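Local structure of 11R-lipoxygenase (Gersemia fruticosa, 3VF1) at residues A[21-26]-A[70-75]; A[25-30]-A[101-106]; A[37-42]-A[58-63]; A[86-91]-A[129-134]. The protein probably catalyses the dioxygenation of polyunsaturated fatty acids at a non-heme iron centre, as a calcium-dependent 11R-lipoxygenase. All blocks are in the same frame, centred on the assembly; numbering follows the deposited sequence.

Contact 1 of 4, residues A[21-26]-A[70-75]; sequences KYKITV and TDTYDQ
Y22 to V26 pair with Q75 to D71 as antiparallel strands, the axes of the two short segments 4.6 Å apart at closest approach and 164° apart in direction. Y22, I24 and V26 form the hydrogen-bonded pairs. The bond from V26 N to D71 O is 2.9 Å and nearly straight; that from Q75 N to Y22 O is weak. On the face of K23 and T25, methyl meets methyl: T25 CG2 lies 3.3 Å from T70 CG2. K23 is extended, its CG anti to the backbone N (chi1 -178°). Its CE passes T72 CG2 at 3.6 Å. K23 and D74 run alongside each other, yet K23 NZ stays 5.5 Å from D74 OD1, too far for a salt bridge. On the other face, the Y73 ring offers its edge to the backbone, with CD1 3.4 Å from I24 O in the ring plane. V26 CG2 approaches Y73 CE1 obliquely at 4.2 Å. Two polar ends on this face have partners beyond the pair: D71 OD2 forms a salt bridge with K59, and Y73 OH hydrogen-bonds D58 O. Strand 70-77 is an edge strand of its sheet, and strand 100-109 flanks 20-28 on the other side. I24 packs on I42 of strand 40-46, and V26 and Y73 pack on L57 of strand 55-57, both in the facing sheet of the PLAT beta sandwich.

Contact 2 of 4, residues A[25-30]-A[101-106]; sequences TVETGD and IAKVII
T25 and I105 exchange two backbone hydrogen bonds, the one from T25 N to I105 O being 2.7 Å. E27 N gives the next, to K103 O at 3.0 Å. E27 O then receives two donors. A102 N reaches it in the carbonyl plane at 2.8 Å, and K103 N makes only a weak bond at 3.5 Å. A102 and K103 thus both face E27, which is a classic beta bulge. The register slips by one, so that T28 pairs with I101. The bulge lies in strand 100-109, beside strand 20-28 in the PLAT beta sandwich.

The charged contact lies on the face of T25, E27 and I105. E27 and K103 run side by side: E27 CG is anti to its own carbonyl carbon (chi1 -60°) and the chain runs on extended. E27 OE1 touches the aliphatic K103 CE at 3.3 Å, while K103 NZ is 4.3 Å from OE1, beyond a salt bridge. E27 OE2 rests against I105 CD1 at 3.8 Å. An alanine in place of E27 would probably leave the K103 ammonium without this nearby negative charge and open a gap beside K103 CE and I105 CD1.

Apolar contacts lie on the face of V26 and V104. V26 CG1 meets I101 CG2 at 3.9 Å. I101 packs on L88, and V104 on I86, both of strand 83-90 in the other sheet.

Contact 3 of 4, residues A[37-42]-A[58-63]; sequences DASVSI and DKYFHN. Unlike the reference sequence in segment 58-63: Y60 (reference Asp).
Y60, where the reference sequence has aspartate, takes the D37 carboxylate at its ring edge, with D37 OD2 near the ring plane and 3.3 Å from Y60 CE1. The two side chains lie alongside each other and point the same way, but their flat groups are turned 84° apart. S39 OG approaches the same ring obliquely, 4.0 Å from Y60 CZ. The second ring, F61, is met obliquely by the A38 methyl, with A38 CB 3.4 Å from F61 CE2. R32 adds a cation-pi contact to F61.

D37 and Y60 form a single backbone bridge. A38 N donates to K59 O at 2.9 Å.

S39 OG is the polar hub. It accepts a hydrogen bond from K59 N at 3.1 Å and donates to D37 OD1, also at 3.1 Å, meeting that oxygen from above the carboxylate plane. Its chi1 of -59° sets OG anti to its own carbonyl carbon, which places it between K59 N and D37 OD1. An alanine in place of S39 would probably leave K59 N without this acceptor and the D37 carboxylate freer to turn, with the weak bond from S39 N to D37 OD1 and the Y60 edge contact remaining.

D58 OD1 lies 6.4 Å from D37 OD1, and the two carboxylates would probably give this corner a negative potential. D58 is a predicted calcium ligand, and F61 lies near G33 and G35 of the other predicted calcium site. The contact ties together loops of the probable calcium-binding end of the PLAT domain, a C2-like beta sandwich.

Contact 4 of 4, residues A[86-91]-A[129-134]; sequences ITLKEN and KQLVVY
I86 and V133 lie side by side at the apolar centre, with I86 CG1 3.9 Å from V133 CB. The first torsion of I86 (chi1 70°) sets CG1 between the backbone N and the carbonyl carbon, on the side of its strand partner. L88 continues the same face. L88 CD1 lies 4.5 Å from both L131 CD2 and V133 CG2, a loose apolar contact. This face looks into the PLAT beta sandwich: I86 and V133 reach F121 of strand 116-124, and L88 reaches I101 of strand 100-109. Strand 130-134 is an edge strand of the sheet that also holds 83-90 and 40-46.

The backbones run antiparallel, 161° apart. I86 and L88 each trade a pair of hydrogen bonds, with V133 and L131 respectively; L88 N to L131 O is 2.7 Å. V132 CG2 covers I86 O at 3.5 Å from the other face. V132 also touches Q153 of helix 148-164.

Beyond it the face turns polar. T87 CG2 presses on the amide end of Q130, with NE2 3.6 Å away. The Q130 chain is extended, and its CG rests near both that methyl and L88 O. K89 bends so that its CD lies 3.3 Å from K129 O. That carbonyl also accepts E90 N at 3.1 Å, nearly along the C=O axis. The ammonium groups of K89 and K129 stay apart, 6.6 Å between their NZ atoms, on the exposed edge of the strand pair.

How the contacts relate
All four contacts lie in the PLAT domain, a two-sheet beta sandwich. Contacts 1 and 2 share T25 and V26 and are neighbours in one sheet, ordered 70-77, 20-28, 100-109; their centres are 10 Å apart. Contact 4 lies in the other sheet, and contact 3 joins the start of its strand 40-46 to the loop after strand 55-57. S41 N probably hydrogen-bonds K89 O, and N91 N S39 O. Contacts 2 and 4, 13 Å apart between centres, meet through V104 and I106 on I86. Along the chain, contact 3 falls between the segments of contact 1, while contacts 2 and 4 interleave. The predicted calcium-binding loops lie at the end of the sandwich near contact 3.

Contact 1 of 4, residues A[21-26]-A[70-75]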
loop_
_atom_site.group_PDB
_atom_site.type_symbol
_atom_site.label_atom_id
_atom_site.label_comp_id
_atom_site.label_asym_id
_atom_site.label_seq_id
_atom_site.Cartn_x
_atom_site.Cartn_y
_atom_site.Cartn_z
ATOM N N LYS A 21 12.603 -35.785 28.918
ATOM C CA LYS A 21 12.305 -36.088 27.521
ATOM C C LYS A 21 11.663 -34.898 26.808
ATOM O O LYS A 21 10.779 -34.237 27.354
ATOM C CB LYS A 21 11.391 -37.316 27.429
ATOM C CG LYS A 21 10.019 -37.142 28.070
ATOM C CD LYS A 21 8.961 -36.742 27.052
ATOM C CE LYS A 21 7.590 -36.625 27.698
ATOM N NZ LYS A 21 6.534 -36.232 26.726
ATOM N N TYR A 22 12.121 -34.631 25.587
ATOM C CA TYR A 22 11.592 -33.540 24.774
ATOM C C TYR A 22 11.200 -34.037 23.389
ATOM O O TYR A 22 12.030 -34.585 22.665
ATOM C CB TYR A 22 12.638 -32.434 24.618
ATOM C CG TYR A 22 12.971 -31.689 25.890
ATOM C CD1 TYR A 22 11.981 -31.349 26.803
ATOM C CD2 TYR A 22 14.278 -31.323 26.176
ATOM C CE1 TYR A 22 12.287 -30.666 27.961
ATOM C CE2 TYR A 22 14.592 -30.644 27.333
ATOM C CZ TYR A 22 13.593 -30.318 28.222
ATOM O OH TYR A 22 13.905 -29.637 29.375
ATOM N N LYS A 23 9.938 -33.843 23.023
ATOM C CA LYS A 23 9.475 -34.172 21.680
ATOM C C LYS A 23 9.378 -32.907 20.834
ATOM O O LYS A 23 8.364 -32.208 20.853
ATOM C CB LYS A 23 8.123 -34.879 21.729
ATOM C CG LYS A 23 7.598 -35.287 20.362
ATOM C CD LYS A 23 6.341 -36.128 20.477
ATOM C CE LYS A 23 5.862 -36.598 19.115
ATOM N NZ LYS A 23 4.695 -37.519 19.221
ATOM N N ILE A 24 10.442 -32.621 20.090
ATOM C CA ILE A 24 10.527 -31.402 19.296
ATOM C C ILE A 24 10.031 -31.634 17.873
ATOM O O ILE A 24 10.582 -32.453 17.141
ATOM C CB ILE A 24 11.974 -30.883 19.243
ATOM C CG1 ILE A 24 12.521 -30.706 20.662
ATOM C CG2 ILE A 24 12.041 -29.573 18.469
ATOM C CD1 ILE A 24 13.998 -30.382 20.716
ATOM N N THR A 25 8.991 -30.903 17.489
ATOM C CA THR A 25 8.431 -30.998 16.145
ATOM C C THR A 25 8.651 -29.694 15.388
ATOM O O THR A 25 8.254 -28.624 15.849
ATOM C CB THR A 25 6.924 -31.297 16.181
ATOM O OG1 THR A 25 6.683 -32.471 16.966
ATOM C CG2 THR A 25 6.388 -31.508 14.772
ATOM N N VAL A 26 9.281 -29.788 14.223
ATOM C CA VAL A 26 9.580 -28.613 13.417
ATOM C C VAL A 26 8.745 -28.598 12.144
ATOM O O VAL A 26 8.795 -29.534 11.345
ATOM C CB VAL A 26 11.069 -28.567 13.029
ATOM C CG1 VAL A 26 11.368 -27.319 12.209
ATOM C CG2 VAL A 26 11.942 -28.616 14.274
ATOM N N THR A 70 6.765 -31.784 7.916
ATOM C CA THR A 70 7.056 -31.835 9.344
ATOM C C THR A 70 8.194 -32.803 9.650
ATOM O O THR A 70 8.365 -33.816 8.970
ATOM C CB THR A 70 5.816 -32.277 10.146
ATOM O OG1 THR A 70 4.792 -31.280 10.039
ATOM C CG2 THR A 70 6.164 -32.484 11.616
ATOM N N ASP A 71 8.971 -32.477 10.678
ATOM C CA ASP A 71 10.006 -33.370 11.180
ATOM C C ASP A 71 9.912 -33.437 12.698
ATOM O O ASP A 71 10.015 -32.417 13.379
ATOM C CB ASP A 71 11.394 -32.883 10.766
ATOM C CG ASP A 71 11.577 -32.851 9.263
ATOM O OD1 ASP A 71 11.861 -33.915 8.675
ATOM O OD2 ASP A 71 11.443 -31.759 8.671
ATOM N N THR A 72 9.712 -34.641 13.226
ATOM C CA THR A 72 9.580 -34.829 14.665
ATOM C C THR A 72 10.843 -35.457 15.244
ATOM O O THR A 72 11.410 -36.382 14.664
ATOM C CB THR A 72 8.362 -35.709 15.003
ATOM O OG1 THR A 72 7.160 -35.032 14.612
ATOM C CG2 THR A 72 8.308 -36.008 16.493
ATOM N N TYR A 73 11.275 -34.945 16.392
ATOM C CA TYR A 73 12.496 -35.412 17.034
ATOM C C TYR A 73 12.249 -35.742 18.502
ATOM O O TYR A 73 11.666 -34.944 19.235
ATOM C CB TYR A 73 13.587 -34.342 16.941
ATOM C CG TYR A 73 13.895 -33.884 15.533
ATOM C CD1 TYR A 73 13.084 -32.957 14.891
ATOM C CD2 TYR A 73 15.005 -34.367 14.850
ATOM C CE1 TYR A 73 13.364 -32.529 13.607
ATOM C CE2 TYR A 73 15.294 -33.945 13.565
ATOM C CZ TYR A 73 14.469 -33.026 12.949
ATOM O OH TYR A 73 14.750 -32.601 11.670
ATOM N N ASP A 74 12.692 -36.923 18.925
ATOM C CA ASP A 74 12.668 -37.291 20.335
ATOM C C ASP A 74 14.029 -36.982 20.944
ATOM O O ASP A 74 15.061 -37.281 20.346
ATOM C CB ASP A 74 12.339 -38.775 20.499
ATOM C CG ASP A 74 10.924 -39.110 20.064
ATOM O OD1 ASP A 74 10.019 -38.280 20.289
ATOM O OD2 ASP A 74 10.716 -40.206 19.500
ATOM N N GLN A 75 14.032 -36.377 22.128
ATOM C CA GLN A 75 15.280 -35.935 22.742
ATOM C C GLN A 75 15.282 -36.098 24.258
ATOM O O GLN A 75 14.260 -36.414 24.867
ATOM C CB GLN A 75 15.547 -34.471 22.386
ATOM C CG GLN A 75 15.707 -34.202 20.899
ATOM C CD GLN A 75 16.963 -34.824 20.322
ATOM O OE1 GLN A 75 17.604 -35.661 20.956
ATOM N NE2 GLN A 75 17.325 -34.410 19.113
HETATM O O HOH W 1 9.760 -30.006 9.037
#

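Contact 2 of 4, residues A[25-30]-A[101-106]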
loop_
_atom_site.group_PDB
_atom_site.type_symbol
_atom_site.label_atom_id
_atom_site.label_comp_id
_atom_site.label_asym_id
_atom_site.label_seq_id
_atom_site.Cartn_x
_atom_site.Cartn_y
_atom_site.Cartn_z
ATOM N N THR A 25 8.991 -30.903 17.489
ATOM C CA THR A 25 8.431 -30.998 16.145
ATOM C C THR A 25 8.651 -29.694 15.388
ATOM O O THR A 25 8.254 -28.624 15.849
ATOM C CB THR A 25 6.924 -31.297 16.181
ATOM O OG1 THR A 25 6.683 -32.471 16.966
ATOM C CG2 THR A 25 6.388 -31.508 14.772
ATOM N N VAL A 26 9.281 -29.788 14.223
ATOM C CA VAL A 26 9.580 -28.613 13.417
ATOM C C VAL A 26 8.745 -28.598 12.144
ATOM O O VAL A 26 8.795 -29.534 11.345
ATOM C CB VAL A 26 11.069 -28.567 13.029
ATOM C CG1 VAL A 26 11.368 -27.319 12.209
ATOM C CG2 VAL A 26 11.942 -28.616 14.274
ATOM N N GLU A 27 7.975 -27.530 11.959
ATOM C CA GLU A 27 7.206 -27.347 10.736
ATOM C C GLU A 27 7.921 -26.372 9.811
ATOM O O GLU A 27 8.123 -25.209 10.158
ATOM C CB GLU A 27 5.805 -26.826 11.053
ATOM C CG GLU A 27 4.986 -27.751 11.938
ATOM C CD GLU A 27 3.530 -27.334 12.024
ATOM O OE1 GLU A 27 3.157 -26.333 11.376
ATOM O OE2 GLU A 27 2.757 -28.011 12.737
ATOM N N THR A 28 8.308 -26.855 8.636
ATOM C CA THR A 28 8.989 -26.019 7.655
ATOM C C THR A 28 7.990 -25.092 6.973
ATOM O O THR A 28 6.872 -25.496 6.651
ATOM C CB THR A 28 9.693 -26.874 6.586
ATOM O OG1 THR A 28 10.585 -27.799 7.220
ATOM C CG2 THR A 28 10.476 -25.993 5.621
ATOM N N GLY A 29 8.393 -23.843 6.760
ATOM C CA GLY A 29 7.537 -22.873 6.102
ATOM C C GLY A 29 7.401 -23.156 4.619
ATOM O O GLY A 29 7.902 -24.166 4.125
ATOM N N ASP A 30 6.728 -22.259 3.906
ATOM C CA ASP A 30 6.460 -22.462 2.485
ATOM C C ASP A 30 7.601 -21.962 1.600
ATOM O O ASP A 30 7.611 -22.211 0.395
ATOM C CB ASP A 30 5.143 -21.791 2.082
ATOM C CG ASP A 30 5.128 -20.302 2.380
ATOM O OD1 ASP A 30 6.217 -19.695 2.460
ATOM O OD2 ASP A 30 4.023 -19.738 2.531
ATOM N N ILE A 101 11.706 -21.752 8.815
ATOM C CA ILE A 101 10.849 -22.490 9.736
ATOM C C ILE A 101 9.568 -21.727 10.058
ATOM O O ILE A 101 9.609 -20.563 10.459
ATOM C CB ILE A 101 11.595 -22.795 11.047
ATOM C CG1 ILE A 101 12.832 -23.650 10.760
ATOM C CG2 ILE A 101 10.675 -23.501 12.034
ATOM C CD1 ILE A 101 13.727 -23.865 11.960
ATOM N N ALA A 102 8.432 -22.392 9.877
ATOM C CA ALA A 102 7.140 -21.812 10.218
ATOM C C ALA A 102 7.023 -21.673 11.730
ATOM O O ALA A 102 6.905 -20.564 12.253
ATOM C CB ALA A 102 6.012 -22.674 9.674
ATOM N N LYS A 103 7.059 -22.804 12.429
ATOM C CA LYS A 103 7.016 -22.804 13.886
ATOM C C LYS A 103 7.572 -24.103 14.459
ATOM O O LYS A 103 7.707 -25.100 13.750
ATOM C CB LYS A 103 5.584 -22.591 14.381
ATOM C CG LYS A 103 4.604 -23.663 13.939
ATOM C CD LYS A 103 3.176 -23.284 14.305
ATOM C CE LYS A 103 2.174 -24.304 13.790
ATOM N NZ LYS A 103 0.770 -23.895 14.073
ATOM N N VAL A 104 7.894 -24.075 15.748
ATOM C CA VAL A 104 8.406 -25.249 16.442
ATOM C C VAL A 104 7.473 -25.617 17.591
ATOM O O VAL A 104 6.993 -24.750 18.318
ATOM C CB VAL A 104 9.820 -25.000 17.000
ATOM C CG1 VAL A 104 10.323 -26.229 17.743
ATOM C CG2 VAL A 104 10.774 -24.622 15.877
ATOM N N ILE A 105 7.217 -26.911 17.744
ATOM C CA ILE A 105 6.351 -27.407 18.805
ATOM C C ILE A 105 7.113 -28.393 19.678
ATOM O O ILE A 105 7.546 -29.445 19.207
ATOM C CB ILE A 105 5.114 -28.116 18.233
ATOM C CG1 ILE A 105 4.368 -27.187 17.272
ATOM C CG2 ILE A 105 4.202 -28.581 19.360
ATOM C CD1 ILE A 105 3.245 -27.864 16.518
ATOM N N ILE A 106 7.273 -28.054 20.952
ATOM C CA ILE A 106 8.010 -28.903 21.880
ATOM C C ILE A 106 7.087 -29.456 22.956
ATOM O O ILE A 106 6.604 -28.716 23.811
ATOM C CB ILE A 106 9.154 -28.128 22.553
ATOM C CG1 ILE A 106 10.061 -27.501 21.492
ATOM C CG2 ILE A 106 9.951 -29.049 23.466
ATOM C CD1 ILE A 106 11.172 -26.645 22.060
#

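Contact 3 of 4, residues A[37-42]-A[58-63]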
loop_
_atom_site.group_PDB
_atom_site.type_symbol
_atom_site.label_atom_id
_atom_site.label_comp_id
_atom_site.label_asym_id
_atom_site.label_seq_id
_atom_site.Cartn_x
_atom_site.Cartn_y
_atom_site.Cartn_z
ATOM N N ASP A 37 21.814 -29.483 3.156
ATOM C CA ASP A 37 21.974 -29.673 4.591
ATOM C C ASP A 37 21.391 -28.497 5.370
ATOM O O ASP A 37 22.061 -27.486 5.581
ATOM C CB ASP A 37 23.454 -29.853 4.939
ATOM C CG ASP A 37 23.660 -30.589 6.248
ATOM O OD1 ASP A 37 23.287 -30.040 7.305
ATOM O OD2 ASP A 37 24.198 -31.715 6.218
ATOM N N ALA A 38 20.140 -28.633 5.797
ATOM C CA ALA A 38 19.472 -27.581 6.555
ATOM C C ALA A 38 19.445 -27.915 8.043
ATOM O O ALA A 38 18.583 -27.437 8.781
ATOM C CB ALA A 38 18.063 -27.384 6.041
ATOM N N SER A 39 20.396 -28.736 8.478
ATOM C CA SER A 39 20.479 -29.143 9.874
ATOM C C SER A 39 20.823 -27.964 10.779
ATOM O O SER A 39 21.614 -27.095 10.412
ATOM C CB SER A 39 21.532 -30.238 10.042
ATOM O OG SER A 39 21.220 -31.371 9.251
ATOM N N VAL A 40 20.224 -27.948 11.966
ATOM C CA VAL A 40 20.478 -26.898 12.945
ATOM C C VAL A 40 20.536 -27.496 14.343
ATOM O O VAL A 40 20.285 -28.685 14.529
ATOM C CB VAL A 40 19.379 -25.819 12.917
ATOM C CG1 VAL A 40 19.316 -25.157 11.548
ATOM C CG2 VAL A 40 18.034 -26.421 13.288
ATOM N N SER A 41 20.873 -26.664 15.321
ATOM C CA SER A 41 20.870 -27.086 16.714
ATOM C C SER A 41 19.867 -26.246 17.497
ATOM O O SER A 41 19.680 -25.066 17.206
ATOM C CB SER A 41 22.269 -26.951 17.319
ATOM O OG SER A 41 22.728 -25.612 17.254
ATOM N N ILE A 42 19.222 -26.856 18.487
ATOM C CA ILE A 42 18.190 -26.171 19.257
ATOM C C ILE A 42 18.441 -26.242 20.764
ATOM O O ILE A 42 18.436 -27.321 21.354
ATOM C CB ILE A 42 16.788 -26.743 18.946
ATOM C CG1 ILE A 42 15.737 -26.077 19.837
ATOM C CG2 ILE A 42 16.768 -28.256 19.128
ATOM C CD1 ILE A 42 14.314 -26.396 19.443
ATOM N N ASP A 58 18.637 -32.784 12.450
ATOM C CA ASP A 58 19.085 -33.106 11.102
ATOM C C ASP A 58 17.957 -32.911 10.096
ATOM O O ASP A 58 16.917 -33.563 10.182
ATOM C CB ASP A 58 19.595 -34.547 11.038
ATOM C CG ASP A 58 20.793 -34.782 11.936
ATOM O OD1 ASP A 58 21.560 -33.823 12.170
ATOM O OD2 ASP A 58 20.966 -35.925 12.407
ATOM N N LYS A 59 18.171 -32.007 9.146
ATOM C CA LYS A 59 17.192 -31.748 8.098
ATOM C C LYS A 59 17.864 -31.799 6.733
ATOM O O LYS A 59 18.831 -31.080 6.480
ATOM C CB LYS A 59 16.534 -30.384 8.308
ATOM C CG LYS A 59 15.525 -30.007 7.232
ATOM C CD LYS A 59 14.390 -31.017 7.144
ATOM C CE LYS A 59 13.353 -30.591 6.116
ATOM N NZ LYS A 59 12.278 -31.606 5.940
ATOM N N TYR A 60 17.348 -32.656 5.859
ATOM C CA TYR A 60 17.894 -32.802 4.517
ATOM C C TYR A 60 16.786 -32.670 3.480
ATOM O O TYR A 60 15.734 -33.301 3.598
ATOM C CB TYR A 60 18.586 -34.159 4.368
ATOM C CG TYR A 60 19.662 -34.411 5.401
ATOM C CD1 TYR A 60 20.916 -33.828 5.282
ATOM C CD2 TYR A 60 19.424 -35.236 6.493
ATOM C CE1 TYR A 60 21.903 -34.055 6.223
ATOM C CE2 TYR A 60 20.405 -35.471 7.438
ATOM C CZ TYR A 60 21.641 -34.878 7.299
ATOM O OH TYR A 60 22.621 -35.108 8.237
ATOM N N PHE A 61 17.025 -31.845 2.466
ATOM C CA PHE A 61 16.044 -31.634 1.409
ATOM C C PHE A 61 16.312 -32.557 0.225
ATOM O O PHE A 61 17.369 -32.486 -0.405
ATOM C CB PHE A 61 16.053 -30.174 0.954
ATOM C CG PHE A 61 15.448 -29.226 1.951
ATOM C CD1 PHE A 61 14.083 -29.230 2.187
ATOM C CD2 PHE A 61 16.241 -28.329 2.649
ATOM C CE1 PHE A 61 13.520 -28.361 3.103
ATOM C CE2 PHE A 61 15.682 -27.456 3.565
ATOM C CZ PHE A 61 14.320 -27.472 3.792
ATOM N N HIS A 62 15.346 -33.422 -0.069
ATOM C CA HIS A 62 15.475 -34.382 -1.162
ATOM C C HIS A 62 15.655 -33.661 -2.495
ATOM O O HIS A 62 16.730 -33.706 -3.094
ATOM C CB HIS A 62 14.246 -35.295 -1.219
ATOM C CG HIS A 62 13.949 -35.990 0.073
ATOM N ND1 HIS A 62 13.110 -35.458 1.029
ATOM C CD2 HIS A 62 14.381 -37.174 0.569
ATOM C CE1 HIS A 62 13.036 -36.284 2.057
ATOM N NE2 HIS A 62 13.798 -37.333 1.804
ATOM N N ASN A 63 14.598 -32.997 -2.953
ATOM C CA ASN A 63 14.647 -32.237 -4.196
ATOM C C ASN A 63 14.607 -30.738 -3.916
ATOM O O ASN A 63 14.572 -30.319 -2.759
ATOM C CB ASN A 63 13.497 -32.642 -5.122
ATOM C CG ASN A 63 12.136 -32.464 -4.476
ATOM O OD1 ASN A 63 11.520 -31.404 -4.582
ATOM N ND2 ASN A 63 11.657 -33.508 -3.810
#

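Contact 4 of 4, residues A[86-91]-A[129-134]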
loop_
_atom_site.group_PDB
_atom_site.type_symbol
_atom_site.label_atom_id
_atom_site.label_comp_id
_atom_site.label_asym_id
_atom_site.label_seq_id
_atom_site.Cartn_x
_atom_site.Cartn_y
_atom_site.Cartn_z
ATOM N N ILE A 86 13.445 -20.586 22.644
ATOM C CA ILE A 86 14.386 -21.536 22.069
ATOM C C ILE A 86 15.427 -20.778 21.264
ATOM O O ILE A 86 15.179 -19.660 20.815
ATOM C CB ILE A 86 13.681 -22.543 21.140
ATOM C CG1 ILE A 86 13.193 -21.845 19.867
ATOM C CG2 ILE A 86 12.523 -23.214 21.868
ATOM C CD1 ILE A 86 12.481 -22.760 18.890
ATOM N N THR A 87 16.593 -21.386 21.081
ATOM C CA THR A 87 17.647 -20.783 20.278
ATOM C C THR A 87 18.053 -21.736 19.161
ATOM O O THR A 87 18.254 -22.926 19.392
ATOM C CB THR A 87 18.880 -20.436 21.129
ATOM O OG1 THR A 87 18.478 -19.653 22.261
ATOM C CG2 THR A 87 19.894 -19.655 20.308
ATOM N N LEU A 88 18.171 -21.202 17.951
ATOM C CA LEU A 88 18.485 -22.010 16.782
ATOM C C LEU A 88 19.786 -21.539 16.145
ATOM O O LEU A 88 20.020 -20.339 16.009
ATOM C CB LEU A 88 17.342 -21.934 15.770
ATOM C CG LEU A 88 16.025 -22.552 16.244
ATOM C CD1 LEU A 88 14.867 -22.093 15.372
ATOM C CD2 LEU A 88 16.121 -24.071 16.249
ATOM N N LYS A 89 20.630 -22.491 15.764
ATOM C CA LYS A 89 21.932 -22.180 15.188
ATOM C C LYS A 89 22.231 -23.120 14.029
ATOM O O LYS A 89 21.972 -24.319 14.112
ATOM C CB LYS A 89 23.021 -22.309 16.258
ATOM C CG LYS A 89 24.447 -22.164 15.740
ATOM C CD LYS A 89 24.755 -20.740 15.313
ATOM C CE LYS A 89 26.155 -20.627 14.730
ATOM N NZ LYS A 89 26.461 -19.243 14.271
ATOM N N GLU A 90 22.774 -22.572 12.946
ATOM C CA GLU A 90 23.126 -23.383 11.789
ATOM C C GLU A 90 24.095 -24.483 12.210
ATOM O O GLU A 90 25.146 -24.215 12.791
ATOM C CB GLU A 90 23.727 -22.516 10.677
ATOM C CG GLU A 90 25.111 -21.960 10.978
ATOM C CD GLU A 90 26.229 -22.919 10.603
ATOM O OE1 GLU A 90 25.942 -23.958 9.971
ATOM O OE2 GLU A 90 27.396 -22.631 10.942
ATOM N N ASN A 91 23.719 -25.724 11.923
ATOM C CA ASN A 91 24.504 -26.883 12.323
ATOM C C ASN A 91 24.929 -27.687 11.099
ATOM O O ASN A 91 25.477 -28.783 11.220
ATOM C CB ASN A 91 23.686 -27.759 13.276
ATOM C CG ASN A 91 24.457 -28.969 13.769
ATOM O OD1 ASN A 91 24.260 -30.084 13.283
ATOM N ND2 ASN A 91 25.339 -28.754 14.738
ATOM N N LYS A 129 22.197 -17.600 10.653
ATOM C CA LYS A 129 23.221 -17.814 11.672
ATOM C C LYS A 129 22.579 -18.299 12.974
ATOM O O LYS A 129 22.518 -19.500 13.228
ATOM C CB LYS A 129 24.032 -16.536 11.922
ATOM C CG LYS A 129 24.372 -15.742 10.671
ATOM C CD LYS A 129 25.472 -14.719 10.936
ATOM C CE LYS A 129 25.203 -13.908 12.197
ATOM N NZ LYS A 129 26.238 -12.862 12.416
ATOM N N GLN A 130 22.080 -17.366 13.781
ATOM C CA GLN A 130 21.517 -17.701 15.083
ATOM C C GLN A 130 20.200 -16.966 15.300
ATOM O O GLN A 130 20.137 -15.743 15.185
ATOM C CB GLN A 130 22.507 -17.352 16.195
ATOM C CG GLN A 130 22.010 -17.676 17.595
ATOM C CD GLN A 130 23.055 -17.405 18.658
ATOM O OE1 GLN A 130 24.232 -17.207 18.353
ATOM N NE2 GLN A 130 22.630 -17.391 19.916
ATOM N N LEU A 131 19.152 -17.719 15.619
ATOM C CA LEU A 131 17.818 -17.154 15.779
ATOM C C LEU A 131 17.187 -17.579 17.099
ATOM O O LEU A 131 17.090 -18.767 17.397
ATOM C CB LEU A 131 16.923 -17.597 14.620
ATOM C CG LEU A 131 15.446 -17.213 14.729
ATOM C CD1 LEU A 131 15.265 -15.710 14.589
ATOM C CD2 LEU A 131 14.629 -17.957 13.690
ATOM N N VAL A 132 16.747 -16.599 17.881
ATOM C CA VAL A 132 16.071 -16.871 19.146
ATOM C C VAL A 132 14.574 -16.597 19.015
ATOM O O VAL A 132 14.164 -15.523 18.578
ATOM C CB VAL A 132 16.653 -16.029 20.303
ATOM C CG1 VAL A 132 16.574 -14.536 19.991
ATOM C CG2 VAL A 132 15.929 -16.345 21.606
ATOM N N VAL A 133 13.764 -17.581 19.393
ATOM C CA VAL A 133 12.318 -17.492 19.234
ATOM C C VAL A 133 11.603 -17.644 20.572
ATOM O O VAL A 133 11.778 -18.643 21.266
ATOM C CB VAL A 133 11.806 -18.584 18.274
ATOM C CG1 VAL A 133 10.317 -18.408 18.011
ATOM C CG2 VAL A 133 12.590 -18.557 16.971
ATOM N N TYR A 134 10.794 -16.651 20.928
ATOM C CA TYR A 134 10.014 -16.706 22.160
ATOM C C TYR A 134 8.838 -17.655 22.001
ATOM O O TYR A 134 8.514 -18.078 20.892
ATOM C CB TYR A 134 9.469 -15.325 22.523
ATOM C CG TYR A 134 10.514 -14.244 22.654
ATOM C CD1 TYR A 134 11.142 -14.000 23.867
ATOM C CD2 TYR A 134 10.859 -13.454 21.569
ATOM C CE1 TYR A 134 12.090 -13.005 23.991
ATOM C CE2 TYR A 134 11.803 -12.462 21.684
ATOM C CZ TYR A 134 12.416 -12.242 22.894
ATOM O OH TYR A 134 13.354 -11.244 22.991
#